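Local coordinates for protein 2-Keto-3-deoxy-(6-phospho-)gluconate aldolase (Thermoproteus tenax, PDB 2R91) that belongs, as an aldolase, to the dihydrodipicolinate synthetase family of TIM-barrel enzymes and is built as an assembly of four chains, at residues K26-K31 with S197-P202; L181-F186 with R219-Q224; A72-D77 with Y100-L105. All blocks are in the same frame, centred on the assembly; numbering follows the deposited sequence.

Contact 1: K26-K31 with S197-P202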
ATOM      1  N   LYS A  26      30.054 -25.485  -1.743  1.00 26.19           N
ATOM      2  CA  LYS A  26      31.381 -25.655  -1.179  1.00 29.19           C
ATOM      3  C   LYS A  26      32.246 -24.406  -1.413  1.00 26.59           C
ATOM      4  O   LYS A  26      33.036 -24.025  -0.552  1.00 25.30           O
ATOM      5  CB  LYS A  26      32.033 -26.917  -1.753  1.00 31.79           C
ATOM      6  CG  LYS A  26      31.340 -28.211  -1.236  1.00 34.56           C
ATOM      7  CD  LYS A  26      31.712 -29.435  -2.113  1.00 35.63           C
ATOM      8  CE  LYS A  26      30.797 -30.641  -1.838  1.00 36.86           C
ATOM      9  NZ  LYS A  26      30.984 -31.696  -2.900  1.00 40.37           N
ATOM     10  N   ASN A  27      32.088 -23.775  -2.573  1.00 24.58           N
ATOM     11  CA  ASN A  27      32.760 -22.489  -2.805  1.00 24.31           C
ATOM     12  C   ASN A  27      32.325 -21.412  -1.807  1.00 22.77           C
ATOM     13  O   ASN A  27      33.144 -20.804  -1.102  1.00 21.78           O
ATOM     14  CB  ASN A  27      32.520 -21.984  -4.230  1.00 24.35           C
ATOM     15  CG  ASN A  27      33.156 -20.616  -4.468  1.00 25.60           C
ATOM     16  OD1 ASN A  27      34.371 -20.476  -4.353  1.00 26.09           O
ATOM     17  ND2 ASN A  27      32.337 -19.598  -4.757  1.00 23.55           N
ATOM     18  N   ILE A  28      31.025 -21.167  -1.706  1.00 21.24           N
ATOM     19  CA  ILE A  28      30.623 -20.032  -0.867  1.00 19.17           C
ATOM     20  C   ILE A  28      30.891 -20.281   0.615  1.00 20.92           C
ATOM     21  O   ILE A  28      31.200 -19.361   1.363  1.00 19.51           O
ATOM     22  CB  ILE A  28      29.165 -19.567  -1.169  1.00 18.87           C
ATOM     23  CG1 ILE A  28      28.132 -20.568  -0.608  1.00 17.65           C
ATOM     24  CG2 ILE A  28      28.999 -19.355  -2.687  1.00 17.32           C
ATOM     25  CD1 ILE A  28      26.645 -20.259  -1.041  1.00 17.79           C
ATOM     26  N   THR A  29      30.794 -21.524   1.076  1.00 21.14           N
ATOM     27  CA  THR A  29      31.114 -21.772   2.485  1.00 22.35           C
ATOM     28  C   THR A  29      32.637 -21.623   2.720  1.00 24.70           C
ATOM     29  O   THR A  29      33.063 -21.297   3.820  1.00 26.73           O
ATOM     30  CB  THR A  29      30.612 -23.161   2.994  1.00 23.12           C
ATOM     31  OG1 THR A  29      31.130 -24.170   2.140  1.00 23.88           O
ATOM     32  CG2 THR A  29      29.070 -23.244   2.959  1.00 20.85           C
ATOM     33  N   SER A  30      33.451 -21.836   1.692  1.00 25.14           N
ATOM     34  CA  SER A  30      34.880 -21.562   1.828  1.00 27.12           C
ATOM     35  C   SER A  30      35.201 -20.056   1.941  1.00 28.06           C
ATOM     36  O   SER A  30      36.278 -19.666   2.415  1.00 27.25           O
ATOM     37  CB  SER A  30      35.678 -22.169   0.682  1.00 27.88           C
ATOM     38  OG  SER A  30      35.646 -21.333  -0.468  1.00 30.04           O
ATOM     39  N   LYS A  31      34.263 -19.222   1.494  1.00 27.15           N
ATOM     40  CA  LYS A  31      34.467 -17.786   1.419  1.00 27.01           C
ATOM     41  C   LYS A  31      33.716 -17.022   2.488  1.00 27.09           C
ATOM     42  O   LYS A  31      33.573 -15.805   2.384  1.00 28.22           O
ATOM     43  CB  LYS A  31      34.098 -17.272   0.028  1.00 26.99           C
ATOM     44  CG  LYS A  31      35.085 -17.734  -1.029  1.00 29.14           C
ATOM     45  CD  LYS A  31      34.899 -17.046  -2.352  1.00 30.91           C
ATOM     46  CE  LYS A  31      35.840 -17.612  -3.374  1.00 32.29           C
ATOM     47  NZ  LYS A  31      35.776 -16.856  -4.644  1.00 34.93           N
ATOM     48  N   SER A 197      22.903 -12.007  -1.793  1.00 16.53           N
ATOM     49  CA  SER A 197      24.257 -11.769  -2.303  1.00 16.72           C
ATOM     50  C   SER A 197      25.339 -12.692  -1.707  1.00 17.40           C
ATOM     51  O   SER A 197      26.467 -12.726  -2.209  1.00 16.84           O
ATOM     52  CB  SER A 197      24.689 -10.301  -2.074  1.00 16.40           C
ATOM     53  OG  SER A 197      24.637  -9.985  -0.704  1.00 17.44           O
ATOM     54  N   ALA A 198      25.029 -13.427  -0.643  1.00 16.28           N
ATOM     55  CA  ALA A 198      25.977 -14.467  -0.205  1.00 16.78           C
ATOM     56  C   ALA A 198      26.195 -15.525  -1.289  1.00 17.42           C
ATOM     57  O   ALA A 198      27.178 -16.256  -1.243  1.00 17.38           O
ATOM     58  CB  ALA A 198      25.554 -15.106   1.118  1.00 17.67           C
ATOM     59  N   ASN A 199      25.288 -15.610  -2.256  1.00 16.46           N
ATOM     60  CA  ASN A 199      25.526 -16.485  -3.397  1.00 18.37           C
ATOM     61  C   ASN A 199      26.678 -16.035  -4.279  1.00 18.32           C
ATOM     62  O   ASN A 199      27.469 -16.853  -4.723  1.00 19.19           O
ATOM     63  CB  ASN A 199      24.282 -16.623  -4.278  1.00 17.85           C
ATOM     64  CG  ASN A 199      23.239 -17.494  -3.641  1.00 18.88           C
ATOM     65  OD1 ASN A 199      23.376 -18.721  -3.636  1.00 17.94           O
ATOM     66  ND2 ASN A 199      22.224 -16.871  -3.046  1.00 16.76           N
ATOM     67  N   TYR A 200      26.719 -14.736  -4.597  1.00 17.33           N
ATOM     68  CA  TYR A 200      27.665 -14.256  -5.613  1.00 17.73           C
ATOM     69  C   TYR A 200      28.842 -13.474  -5.060  1.00 17.71           C
ATOM     70  O   TYR A 200      29.877 -13.426  -5.705  1.00 18.83           O
ATOM     71  CB  TYR A 200      26.953 -13.463  -6.721  1.00 17.57           C
ATOM     72  CG  TYR A 200      25.978 -12.376  -6.258  1.00 18.02           C
ATOM     73  CD1 TYR A 200      26.411 -11.071  -6.024  1.00 18.76           C
ATOM     74  CD2 TYR A 200      24.607 -12.644  -6.147  1.00 17.77           C
ATOM     75  CE1 TYR A 200      25.494 -10.064  -5.635  1.00 18.54           C
ATOM     76  CE2 TYR A 200      23.697 -11.663  -5.767  1.00 18.23           C
ATOM     77  CZ  TYR A 200      24.151 -10.365  -5.528  1.00 18.82           C
ATOM     78  OH  TYR A 200      23.248  -9.393  -5.147  1.00 18.47           O
ATOM     79  N   LEU A 201      28.687 -12.866  -3.883  1.00 17.27           N
ATOM     80  CA  LEU A 201      29.773 -12.099  -3.257  1.00 17.97           C
ATOM     81  C   LEU A 201      29.895 -12.338  -1.764  1.00 17.93           C
ATOM     82  O   LEU A 201      29.889 -11.391  -0.962  1.00 16.87           O
ATOM     83  CB  LEU A 201      29.632 -10.569  -3.553  1.00 19.21           C
ATOM     84  CG  LEU A 201      30.089 -10.196  -4.954  1.00 19.75           C
ATOM     85  CD1 LEU A 201      29.563  -8.796  -5.377  1.00 21.57           C
ATOM     86  CD2 LEU A 201      31.629 -10.282  -5.036  1.00 19.36           C
ATOM     87  N   PRO A 202      30.048 -13.623  -1.363  1.00 18.64           N
ATOM     88  CA  PRO A 202      30.197 -13.918   0.060  1.00 18.55           C
ATOM     89  C   PRO A 202      31.402 -13.178   0.646  1.00 18.63           C
ATOM     90  O   PRO A 202      31.366 -12.789   1.802  1.00 19.29           O
ATOM     91  CB  PRO A 202      30.454 -15.460   0.075  1.00 19.04           C
ATOM     92  CG  PRO A 202      30.941 -15.799  -1.322  1.00 18.64           C
ATOM     93  CD  PRO A 202      30.104 -14.843  -2.195  1.00 18.44           C
TER
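The last turn of helix 18-30 and the residue after it face the loop that leads into helix 202-213, and the backbones come nearest at Lys31 and Pro202, whose CA atoms are 5.9 Å apart. Ile28 and Pro202 carry the contact, and both CB atoms point across it. In Ile28, CG1 takes the crowded place between the backbone N and the carbonyl carbon (chi1 73°). Ile28 CG2 lies anti to the carbonyl carbon and rests 3.6 Å from Asn199 O. Ile28 CB stands 4.2 Å from Pro202 CG. The same corner of the proline ring meets the root of Lys31, with Lys31 CB 3.7 Å from Pro202 CG. Beyond CG the Lys31 chain runs extended and leads away, to a hydrogen bond between NZ and Gln251 in helix 239-251. Asn199 CB points away from the helix, and its ND2 is hydrogen-bonded to Ser196 O and Pro6 O. At the helix end Ser30 OG donates to Asn27 O at 2.6 Å, on a lone pair. Without a hydrogen bond between the segments, the contact is held by van der Waals packing of Ile28 and Lys31 CB on the proline ring and of Ile28 on Ala198 O and Asn199 O, which are buried without a partner in the model.

Contact 2: L181-F186 with R219-Q224; sequences LVFASF and RARSLQ
A barrel helix, 182-187, which follows strand 173-176, packs here against the long helix 217-237 of the C-terminal extension that follows the eight strand-helix units. Their short segments run roughly antiparallel, with 149° between directions and 9.6 Å between axes at closest approach. The nearest CA atoms are those of Phe183 and Ala220, at 6.1 Å. The Phe183 ring lies between the two helices. Its CG is anti to the backbone N (chi1 158°), which lays one ring face over the backbone of the other helix. Arg221 N sits over the centre of that face, 4.1 Å above the plane. Ala220 CB touches Phe183 CD1 at 3.7 Å. Across the ring, Phe183 CE2 meets Arg221 CB, also at 3.7 Å, and Arg221 CG and CD continue alongside. Arg221 then bends at chi3, and its guanidinium plane stands 80° from the ring. NH1 makes weak hydrogen bonds to Val188 O and Arg189 O of the second subunit, whose Val188 also packs on Phe183. Gln224 bends at chi2 and brings its amide end to the start of helix 182-187, while Gln224 CB lies 3.8 Å from Phe183 CB. Within that first turn Leu181 O accepts from both Ser185 N and Ser185 OG. Val212 of helix 202-213 touches both Phe183 and Ala220. The arrangement is that of a TIM barrel whose C-terminal helical extension packs on a barrel helix, at the edge of a subunit interface.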
ATOM      1  N   LEU A 181      20.583  -4.110   3.821  1.00 17.41           N
ATOM      2  CA  LEU A 181      20.750  -3.980   5.284  1.00 17.78           C
ATOM      3  C   LEU A 181      21.842  -4.869   5.918  1.00 18.16           C
ATOM      4  O   LEU A 181      21.850  -5.070   7.140  1.00 19.76           O
ATOM      5  CB  LEU A 181      19.414  -4.183   6.031  1.00 16.76           C
ATOM      6  CG  LEU A 181      18.317  -3.136   5.798  1.00 16.54           C
ATOM      7  CD1 LEU A 181      16.973  -3.553   6.415  1.00 17.37           C
ATOM      8  CD2 LEU A 181      18.804  -1.748   6.358  1.00 16.37           C
ATOM      9  N   VAL A 182      22.757  -5.404   5.115  1.00 17.92           N
ATOM     10  CA  VAL A 182      23.831  -6.252   5.671  1.00 18.46           C
ATOM     11  C   VAL A 182      24.708  -5.495   6.681  1.00 19.19           C
ATOM     12  O   VAL A 182      24.907  -5.912   7.822  1.00 17.18           O
ATOM     13  CB  VAL A 182      24.695  -6.849   4.550  1.00 19.35           C
ATOM     14  CG1 VAL A 182      25.941  -7.537   5.125  1.00 19.08           C
ATOM     15  CG2 VAL A 182      23.841  -7.887   3.711  1.00 19.02           C
ATOM     16  N   PHE A 183      25.247  -4.373   6.225  1.00 19.16           N
ATOM     17  CA  PHE A 183      25.987  -3.465   7.094  1.00 18.92           C
ATOM     18  C   PHE A 183      25.193  -3.130   8.357  1.00 18.23           C
ATOM     19  O   PHE A 183      25.647  -3.389   9.474  1.00 18.79           O
ATOM     20  CB  PHE A 183      26.385  -2.227   6.260  1.00 20.20           C
ATOM     21  CG  PHE A 183      26.683  -0.997   7.059  1.00 21.69           C
ATOM     22  CD1 PHE A 183      27.515  -1.046   8.172  1.00 21.36           C
ATOM     23  CD2 PHE A 183      26.182   0.236   6.637  1.00 22.37           C
ATOM     24  CE1 PHE A 183      27.804   0.131   8.911  1.00 22.37           C
ATOM     25  CE2 PHE A 183      26.472   1.418   7.357  1.00 22.07           C
ATOM     26  CZ  PHE A 183      27.275   1.370   8.461  1.00 21.77           C
ATOM     27  N   ALA A 184      23.995  -2.587   8.192  1.00 16.87           N
ATOM     28  CA  ALA A 184      23.171  -2.193   9.318  1.00 17.99           C
ATOM     29  C   ALA A 184      22.865  -3.338  10.302  1.00 18.53           C
ATOM     30  O   ALA A 184      22.901  -3.149  11.525  1.00 17.25           O
ATOM     31  CB  ALA A 184      21.880  -1.563   8.825  1.00 16.90           C
ATOM     32  N   SER A 185      22.559  -4.521   9.769  1.00 17.23           N
ATOM     33  CA  SER A 185      22.333  -5.708  10.635  1.00 17.52           C
ATOM     34  C   SER A 185      23.529  -6.040  11.535  1.00 17.00           C
ATOM     35  O   SER A 185      23.365  -6.332  12.706  1.00 19.70           O
ATOM     36  CB  SER A 185      22.019  -6.932   9.755  1.00 16.81           C
ATOM     37  OG  SER A 185      20.845  -6.703   9.010  1.00 17.86           O
ATOM     38  N   PHE A 186      24.729  -6.074  10.977  1.00 19.09           N
ATOM     39  CA  PHE A 186      25.920  -6.300  11.822  1.00 18.83           C
ATOM     40  C   PHE A 186      26.132  -5.165  12.836  1.00 20.39           C
ATOM     41  O   PHE A 186      26.449  -5.398  14.022  1.00 20.00           O
ATOM     42  CB  PHE A 186      27.143  -6.503  10.951  1.00 18.82           C
ATOM     43  CG  PHE A 186      27.104  -7.791  10.134  1.00 18.76           C
ATOM     44  CD1 PHE A 186      26.745  -9.007  10.726  1.00 19.70           C
ATOM     45  CD2 PHE A 186      27.454  -7.777   8.793  1.00 18.25           C
ATOM     46  CE1 PHE A 186      26.720 -10.204   9.950  1.00 17.82           C
ATOM     47  CE2 PHE A 186      27.433  -8.947   8.021  1.00 18.80           C
ATOM     48  CZ  PHE A 186      27.072 -10.157   8.615  1.00 18.89           C
ATOM     49  N   ARG A 219      34.432   1.863   5.959  1.00 24.21           N
ATOM     50  CA  ARG A 219      34.690   0.781   4.994  1.00 25.34           C
ATOM     51  C   ARG A 219      33.431  -0.117   4.798  1.00 22.31           C
ATOM     52  O   ARG A 219      33.077  -0.493   3.669  1.00 21.86           O
ATOM     53  CB  ARG A 219      35.889  -0.085   5.433  1.00 25.97           C
ATOM     54  CG  ARG A 219      36.033  -1.366   4.605  1.00 28.25           C
ATOM     55  CD  ARG A 219      37.376  -2.076   4.828  1.00 29.92           C
ATOM     56  NE  ARG A 219      37.510  -3.276   3.994  1.00 32.75           N
ATOM     57  CZ  ARG A 219      37.956  -3.287   2.739  1.00 35.22           C
ATOM     58  NH1 ARG A 219      38.325  -2.162   2.132  1.00 35.88           N
ATOM     59  NH2 ARG A 219      38.022  -4.434   2.074  1.00 35.72           N
ATOM     60  N   ALA A 220      32.804  -0.487   5.901  1.00 19.84           N
ATOM     61  CA  ALA A 220      31.571  -1.314   5.871  1.00 21.82           C
ATOM     62  C   ALA A 220      30.497  -0.641   5.028  1.00 21.81           C
ATOM     63  O   ALA A 220      29.865  -1.270   4.168  1.00 18.88           O
ATOM     64  CB  ALA A 220      31.030  -1.522   7.279  1.00 20.66           C
ATOM     65  N   ARG A 221      30.276   0.655   5.294  1.00 21.53           N
ATOM     66  CA  ARG A 221      29.296   1.408   4.540  1.00 22.17           C
ATOM     67  C   ARG A 221      29.659   1.520   3.061  1.00 22.15           C
ATOM     68  O   ARG A 221      28.807   1.414   2.189  1.00 20.68           O
ATOM     69  CB  ARG A 221      29.126   2.812   5.138  1.00 24.93           C
ATOM     70  CG  ARG A 221      27.971   3.590   4.527  1.00 27.77           C
ATOM     71  CD  ARG A 221      27.629   4.780   5.433  1.00 31.00           C
ATOM     72  NE  ARG A 221      28.727   5.741   5.465  1.00 33.42           N
ATOM     73  CZ  ARG A 221      29.000   6.532   6.505  1.00 35.92           C
ATOM     74  NH1 ARG A 221      28.266   6.490   7.613  1.00 37.04           N
ATOM     75  NH2 ARG A 221      29.999   7.390   6.425  1.00 36.89           N
ATOM     76  N   SER A 222      30.930   1.748   2.770  1.00 21.53           N
ATOM     77  CA  SER A 222      31.374   1.806   1.394  1.00 23.30           C
ATOM     78  C   SER A 222      31.164   0.481   0.630  1.00 21.88           C
ATOM     79  O   SER A 222      30.726   0.486  -0.522  1.00 20.90           O
ATOM     80  CB  SER A 222      32.850   2.178   1.333  1.00 25.75           C
ATOM     81  OG  SER A 222      33.267   2.137  -0.027  1.00 29.36           O
ATOM     82  N   LEU A 223      31.519  -0.635   1.265  1.00 19.26           N
ATOM     83  CA  LEU A 223      31.263  -1.965   0.692  1.00 19.54           C
ATOM     84  C   LEU A 223      29.757  -2.166   0.464  1.00 17.43           C
ATOM     85  O   LEU A 223      29.353  -2.635  -0.584  1.00 18.14           O
ATOM     86  CB  LEU A 223      31.804  -3.063   1.626  1.00 18.96           C
ATOM     87  CG  LEU A 223      33.338  -3.117   1.733  1.00 20.61           C
ATOM     88  CD1 LEU A 223      33.751  -4.164   2.731  1.00 21.53           C
ATOM     89  CD2 LEU A 223      33.958  -3.385   0.363  1.00 21.23           C
ATOM     90  N   GLN A 224      28.950  -1.813   1.458  1.00 17.94           N
ATOM     91  CA  GLN A 224      27.486  -1.840   1.302  1.00 17.97           C
ATOM     92  C   GLN A 224      26.971  -1.084   0.077  1.00 19.37           C
ATOM     93  O   GLN A 224      26.087  -1.567  -0.670  1.00 18.59           O
ATOM     94  CB  GLN A 224      26.797  -1.326   2.561  1.00 18.30           C
ATOM     95  CG  GLN A 224      25.237  -1.343   2.457  1.00 18.57           C
ATOM     96  CD  GLN A 224      24.693  -2.769   2.427  1.00 20.04           C
ATOM     97  OE1 GLN A 224      24.219  -3.263   1.392  1.00 22.28           O
ATOM     98  NE2 GLN A 224      24.769  -3.426   3.545  1.00 18.89           N
TER

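Contact 3: A72-D77 with Y100-L105; sequences ASLNAD and YYFPRL
Leu74 points its CB at the loop 100-105, and its CG, anti to the carbonyl carbon (chi1 -61°), reaches the Tyr100 ring. Leu74 CG lies 3.7 Å from Tyr100 CE1. From there the two methyls part. Leu74 CD2 sits squarely over the Tyr100 ring face, 3.8 Å from its centroid and 6° off the normal, a CH-pi contact. It also lies 3.6 Å from Tyr100 O, which accepts from Phe102 N. Leu74 CD1 stays at the ring rim, 3.8 Å from Tyr100 CE1, and reaches on to Phe102 CE2 at 4.0 Å and to Tyr101 CB. Tyr100 CG takes the crowded place between backbone N and carbonyl carbon (chi1 49°). At the ring edge, in plane, Ala72 CB approaches Tyr100 CE2 at 3.9 Å. A water links Tyr100 OH to Ala72 O and donates to that carbonyl. Ser73 OG accepts from Asn75 N in an ST turn and is also bonded to Glu78. Asn75 OD1 caps the helix by accepting from Asp77 N. Tyr100 meets Tyr101 of the third subunit edge-to-face, and Tyr101 meets Tyr100 of that subunit likewise. The contact joins two barrel loops: 72-77 leads from strand 67-70 into helix 76-88. Loop 100-105 lies between strand 93-96 and helix 107-120, whose Tyr113 touches Ala72 and Ala76.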
ATOM      1  N   ALA A  72       7.827 -24.504   3.622  1.00 17.01           N
ATOM      2  CA  ALA A  72       6.437 -24.131   3.386  1.00 17.71           C
ATOM      3  C   ALA A  72       5.834 -24.824   2.160  1.00 17.57           C
ATOM      4  O   ALA A  72       6.484 -24.991   1.139  1.00 18.26           O
ATOM      5  CB  ALA A  72       6.283 -22.629   3.207  1.00 18.64           C
ATOM      6  N   SER A  73       4.565 -25.171   2.275  1.00 18.38           N
ATOM      7  CA  SER A  73       3.792 -25.659   1.137  1.00 18.80           C
ATOM      8  C   SER A  73       2.367 -25.220   1.334  1.00 17.08           C
ATOM      9  O   SER A  73       1.903 -25.140   2.465  1.00 19.16           O
ATOM     10  CB  SER A  73       3.833 -27.187   1.071  1.00 19.55           C
ATOM     11  OG  SER A  73       3.017 -27.628  -0.004  1.00 18.41           O
ATOM     12  N   LEU A  74       1.635 -24.992   0.237  1.00 16.73           N
ATOM     13  CA  LEU A  74       0.209 -24.699   0.358  1.00 17.83           C
ATOM     14  C   LEU A  74      -0.655 -25.976   0.546  1.00 18.92           C
ATOM     15  O   LEU A  74      -1.886 -25.910   0.635  1.00 19.29           O
ATOM     16  CB  LEU A  74      -0.285 -23.817  -0.804  1.00 18.84           C
ATOM     17  CG  LEU A  74       0.405 -22.432  -0.870  1.00 19.89           C
ATOM     18  CD1 LEU A  74      -0.197 -21.588  -2.005  1.00 18.13           C
ATOM     19  CD2 LEU A  74       0.281 -21.653   0.438  1.00 20.10           C
ATOM     20  N   ASN A  75       0.004 -27.117   0.679  1.00 19.41           N
ATOM     21  CA  ASN A  75      -0.586 -28.290   1.302  1.00 20.20           C
ATOM     22  C   ASN A  75       0.206 -28.508   2.587  1.00 19.64           C
ATOM     23  O   ASN A  75       1.338 -28.958   2.531  1.00 18.43           O
ATOM     24  CB  ASN A  75      -0.436 -29.510   0.403  1.00 19.76           C
ATOM     25  CG  ASN A  75      -0.940 -30.799   1.076  1.00 21.44           C
ATOM     26  OD1 ASN A  75      -1.272 -30.800   2.260  1.00 19.36           O
ATOM     27  ND2 ASN A  75      -1.047 -31.882   0.296  1.00 20.12           N
ATOM     28  N   ALA A  76      -0.387 -28.185   3.724  1.00 20.34           N
ATOM     29  CA  ALA A  76       0.367 -28.104   4.981  1.00 21.26           C
ATOM     30  C   ALA A  76       0.969 -29.446   5.411  1.00 22.17           C
ATOM     31  O   ALA A  76       1.996 -29.477   6.059  1.00 19.93           O
ATOM     32  CB  ALA A  76      -0.520 -27.532   6.083  1.00 21.85           C
ATOM     33  N   ASP A  77       0.340 -30.564   5.029  1.00 23.19           N
ATOM     34  CA  ASP A  77       0.908 -31.897   5.313  1.00 23.59           C
ATOM     35  C   ASP A  77       2.291 -32.030   4.689  1.00 21.82           C
ATOM     36  O   ASP A  77       3.156 -32.734   5.206  1.00 18.86           O
ATOM     37  CB  ASP A  77       0.017 -33.003   4.706  1.00 26.87           C
ATOM     38  CG  ASP A  77      -1.302 -33.159   5.432  1.00 31.86           C
ATOM     39  OD1 ASP A  77      -1.331 -33.048   6.683  1.00 32.81           O
ATOM     40  OD2 ASP A  77      -2.319 -33.410   4.728  1.00 35.91           O
ATOM     41  N   TYR A 100       1.047 -18.362   2.292  1.00 18.43           N
ATOM     42  CA  TYR A 100       1.091 -17.260   1.333  1.00 18.44           C
ATOM     43  C   TYR A 100       0.001 -17.412   0.254  1.00 17.46           C
ATOM     44  O   TYR A 100      -0.871 -18.294   0.341  1.00 17.02           O
ATOM     45  CB  TYR A 100       2.497 -17.182   0.694  1.00 19.19           C
ATOM     46  CG  TYR A 100       3.025 -18.536   0.181  1.00 19.87           C
ATOM     47  CD1 TYR A 100       2.795 -18.934  -1.134  1.00 19.56           C
ATOM     48  CD2 TYR A 100       3.771 -19.382   1.004  1.00 20.30           C
ATOM     49  CE1 TYR A 100       3.271 -20.176  -1.620  1.00 20.50           C
ATOM     50  CE2 TYR A 100       4.249 -20.609   0.533  1.00 20.34           C
ATOM     51  CZ  TYR A 100       3.987 -20.994  -0.779  1.00 20.39           C
ATOM     52  OH  TYR A 100       4.466 -22.190  -1.254  1.00 21.55           O
ATOM     53  N   TYR A 101       0.035 -16.517  -0.724  1.00 16.84           N
ATOM     54  CA  TYR A 101      -0.975 -16.399  -1.774  1.00 17.54           C
ATOM     55  C   TYR A 101      -2.398 -15.961  -1.300  1.00 18.23           C
ATOM     56  O   TYR A 101      -2.882 -14.897  -1.667  1.00 17.23           O
ATOM     57  CB  TYR A 101      -1.067 -17.685  -2.671  1.00 16.65           C
ATOM     58  CG  TYR A 101      -2.064 -17.396  -3.742  1.00 16.56           C
ATOM     59  CD1 TYR A 101      -1.713 -16.570  -4.808  1.00 16.64           C
ATOM     60  CD2 TYR A 101      -3.393 -17.832  -3.637  1.00 17.38           C
ATOM     61  CE1 TYR A 101      -2.646 -16.216  -5.792  1.00 17.19           C
ATOM     62  CE2 TYR A 101      -4.355 -17.444  -4.590  1.00 16.63           C
ATOM     63  CZ  TYR A 101      -3.954 -16.660  -5.674  1.00 17.34           C
ATOM     64  OH  TYR A 101      -4.847 -16.238  -6.619  1.00 17.27           O
ATOM     65  N   PHE A 102      -3.059 -16.790  -0.489  1.00 18.27           N
ATOM     66  CA  PHE A 102      -4.445 -16.552  -0.109  1.00 18.83           C
ATOM     67  C   PHE A 102      -4.584 -15.332   0.775  1.00 21.13           C
ATOM     68  O   PHE A 102      -3.946 -15.260   1.809  1.00 21.06           O
ATOM     69  CB  PHE A 102      -5.030 -17.788   0.586  1.00 19.09           C
ATOM     70  CG  PHE A 102      -5.055 -19.018  -0.314  1.00 18.50           C
ATOM     71  CD1 PHE A 102      -6.051 -19.161  -1.276  1.00 19.40           C
ATOM     72  CD2 PHE A 102      -4.066 -19.987  -0.225  1.00 18.90           C
ATOM     73  CE1 PHE A 102      -6.051 -20.281  -2.140  1.00 20.18           C
ATOM     74  CE2 PHE A 102      -4.049 -21.082  -1.063  1.00 18.59           C
ATOM     75  CZ  PHE A 102      -5.047 -21.243  -2.028  1.00 18.84           C
ATOM     76  N   PRO A 103      -5.396 -14.358   0.350  1.00 23.43           N
ATOM     77  CA  PRO A 103      -5.600 -13.162   1.172  1.00 26.56           C
ATOM     78  C   PRO A 103      -6.532 -13.499   2.316  1.00 28.48           C
ATOM     79  O   PRO A 103      -7.423 -14.339   2.184  1.00 30.58           O
ATOM     80  CB  PRO A 103      -6.281 -12.161   0.203  1.00 26.19           C
ATOM     81  CG  PRO A 103      -6.158 -12.762  -1.176  1.00 26.22           C
ATOM     82  CD  PRO A 103      -6.097 -14.263  -0.943  1.00 24.70           C
ATOM     83  N   ARG A 104      -6.304 -12.891   3.460  1.00 30.56           N
ATOM     84  CA  ARG A 104      -7.278 -12.975   4.526  1.00 34.24           C
ATOM     85  C   ARG A 104      -7.572 -14.391   5.053  1.00 31.48           C
ATOM     86  O   ARG A 104      -8.714 -14.708   5.370  1.00 31.80           O
ATOM     87  CB  ARG A 104      -8.580 -12.280   4.091  1.00 36.26           C
ATOM     88  CG  ARG A 104      -8.444 -10.751   3.931  1.00 40.37           C
ATOM     89  CD  ARG A 104      -9.792 -10.135   3.512  1.00 41.84           C
ATOM     90  NE  ARG A 104     -10.233 -10.687   2.228  1.00 46.97           N
ATOM     91  CZ  ARG A 104     -10.539  -9.961   1.155  1.00 47.90           C
ATOM     92  NH1 ARG A 104     -10.513  -8.629   1.207  1.00 48.80           N
ATOM     93  NH2 ARG A 104     -10.908 -10.582   0.040  1.00 48.46           N
ATOM     94  N   LEU A 105      -6.544 -15.222   5.171  1.00 27.83           N
ATOM     95  CA  LEU A 105      -6.623 -16.371   6.054  1.00 24.40           C
ATOM     96  C   LEU A 105      -6.811 -15.801   7.469  1.00 24.13           C
ATOM     97  O   LEU A 105      -6.490 -14.642   7.713  1.00 23.94           O
ATOM     98  CB  LEU A 105      -5.340 -17.200   5.953  1.00 22.47           C
ATOM     99  CG  LEU A 105      -5.061 -17.785   4.550  1.00 21.65           C
ATOM    100  CD1 LEU A 105      -3.802 -18.593   4.552  1.00 21.91           C
ATOM    101  CD2 LEU A 105      -6.211 -18.664   4.067  1.00 22.03           C
TER
HETATM  102  O   HOH W   1       6.220 -24.811  -1.777  1.00 35.04           O

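How the contacts relate
From the N terminus, the end of helix 18-30 opens contact 1. Its partner, the loop before helix 202-213, comes only after the eighth barrel strand, so this contact ties the first barrel helix to the end of the barrel. Contact 3 opens and closes within that span, joining the loops that follow the third and fourth strands. Contact 2 starts later, at helix 182-187, and closes on helix 217-237, beyond contact 1, so contacts 1 and 2 cross. Their centres are about 17 Å apart and they do not touch. Contact 3 lies across the chain's centre from both, its centre about 31 Å from that of contact 1 and 34 Å from that of contact 2.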